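Glutathione S-transferase (Agrobacterium tumefaciens, PDB 2YCD) probably conjugates glutathione to electrophilic compounds, herbicides perhaps among them, as a bacterial member of the glutathione transferase superfamily. Local coordinates at residues A202-E205 with R206-R210. Residues are numbered along the deposited sequence; the frame is centred on the assembly and turned at random.
Sequences AYVE and RGKAR. With PO4 (phosphate ion), chain C.
Glu-205 and Lys-208, one turn apart on helix 198-208, form a salt bridge, NZ 3.3 Å from OE2, whose hydrogen bond is weak. The glutamate bends at chi2 (-57°) and the lysine at chi3 (57°), which brings the charged ends together; NZ also pairs with Glu-189. Lysine suits the place by joining a charged tip to an apolar chain, whose CD lies 3.6 Å from Val-204 CG1.

Arg-206 folds back along the preceding turn. One face of its guanidinium lies against Tyr-203 CA, which is offset toward the rim. NH2 lies at the tyrosine ring edge, in its plane, and gives its hydrogen bond to the carbonyl O of Glu-168. Tyr-203 and Val-204 offer apolar surface to helix 176-185, and the tyrosine hydroxyl bonds to Asp-178.

Backbone i to i+4 bonds run beneath: Gly-207 N to Tyr-203 O is 3.2 Å and Lys-208 N to Val-204 O 3.0 Å, whereas Ala-209 N to Glu-205 O is weak.

Arg-210, N-cap of helix 211-225, grips a phosphate, probably from the crystallisation liquor, with NH2 2.8 Å from O4 and NH1 3.2 Å from O1; its NE pairs with Glu-44 of the thioredoxin-like domain. Charges thus rim a helix whose buried side carries tyrosine, valine and glycine, and Arg-210 ties the two GST domains together.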
# COMPACT_ATOMS: atom_id res chain seq x y z
N ALA A 202 -16.79 11.15 -12.60
CA ALA A 202 -18.07 10.46 -12.57
C ALA A 202 -18.00 9.22 -11.69
O ALA A 202 -18.96 8.88 -10.99
CB ALA A 202 -18.52 10.09 -14.00
N TYR A 203 -16.86 8.53 -11.73
CA TYR A 203 -16.60 7.36 -10.89
C TYR A 203 -16.65 7.74 -9.39
O TYR A 203 -17.36 7.11 -8.61
CB TYR A 203 -15.25 6.76 -11.30
CG TYR A 203 -14.69 5.67 -10.40
CD1 TYR A 203 -15.30 4.43 -10.32
CD2 TYR A 203 -13.56 5.90 -9.63
CE1 TYR A 203 -14.78 3.43 -9.50
CE2 TYR A 203 -13.02 4.92 -8.82
CZ TYR A 203 -13.63 3.69 -8.75
OH TYR A 203 -13.12 2.72 -7.91
N VAL A 204 -15.94 8.79 -9.02
CA VAL A 204 -15.97 9.26 -7.64
C VAL A 204 -17.40 9.63 -7.23
O VAL A 204 -17.86 9.26 -6.15
CB VAL A 204 -15.04 10.47 -7.47
CG1 VAL A 204 -15.28 11.16 -6.12
CG2 VAL A 204 -13.59 10.01 -7.59
N GLU A 205 -18.12 10.35 -8.10
CA GLU A 205 -19.49 10.72 -7.80
C GLU A 205 -20.42 9.51 -7.67
O GLU A 205 -21.32 9.50 -6.82
CB GLU A 205 -20.06 11.74 -8.81
CG GLU A 205 -19.35 13.11 -8.76
CD GLU A 205 -19.39 13.78 -7.39
OE1 GLU A 205 -20.37 13.55 -6.64
OE2 GLU A 205 -18.45 14.53 -7.06
N ARG A 206 -20.19 8.47 -8.47
CA ARG A 206 -20.98 7.24 -8.35
C ARG A 206 -20.84 6.62 -6.95
O ARG A 206 -21.82 6.13 -6.37
CB ARG A 206 -20.58 6.21 -9.42
CG ARG A 206 -21.19 6.48 -10.79
CD ARG A 206 -21.14 5.24 -11.68
NE ARG A 206 -19.79 4.84 -12.01
CZ ARG A 206 -19.03 5.44 -12.92
NH1 ARG A 206 -19.50 6.49 -13.59
NH2 ARG A 206 -17.82 4.98 -13.16
N GLY A 207 -19.62 6.63 -6.43
CA GLY A 207 -19.39 6.12 -5.09
C GLY A 207 -20.04 6.99 -4.01
O GLY A 207 -20.66 6.48 -3.07
N LYS A 208 -19.89 8.30 -4.15
CA LYS A 208 -20.42 9.25 -3.16
C LYS A 208 -21.94 9.23 -3.10
O LYS A 208 -22.52 9.60 -2.08
CB LYS A 208 -19.94 10.67 -3.47
CG LYS A 208 -18.42 10.86 -3.26
CD LYS A 208 -17.89 12.18 -3.80
CE LYS A 208 -18.57 13.39 -3.23
NZ LYS A 208 -17.94 14.64 -3.80
N ALA A 209 -22.60 8.77 -4.18
CA ALA A 209 -24.05 8.69 -4.20
C ALA A 209 -24.61 7.45 -3.50
O ALA A 209 -25.81 7.35 -3.29
CB ALA A 209 -24.55 8.76 -5.65
N ARG A 210 -23.76 6.49 -3.14
CA ARG A 210 -24.26 5.29 -2.48
C ARG A 210 -24.74 5.59 -1.05
O ARG A 210 -24.09 6.34 -0.32
CB ARG A 210 -23.19 4.20 -2.48
CG ARG A 210 -22.80 3.75 -3.88
CD ARG A 210 -21.68 2.70 -3.86
NE ARG A 210 -22.06 1.46 -3.20
CZ ARG A 210 -22.64 0.42 -3.81
NH1 ARG A 210 -22.93 0.47 -5.11
NH2 ARG A 210 -22.96 -0.67 -3.13
P PO4 C . -25.37 -2.38 -5.62
O1 PO4 C . -25.15 -1.28 -6.62
O2 PO4 C . -26.49 -1.97 -4.68
O3 PO4 C . -25.76 -3.67 -6.30
O4 PO4 C . -24.11 -2.63 -4.82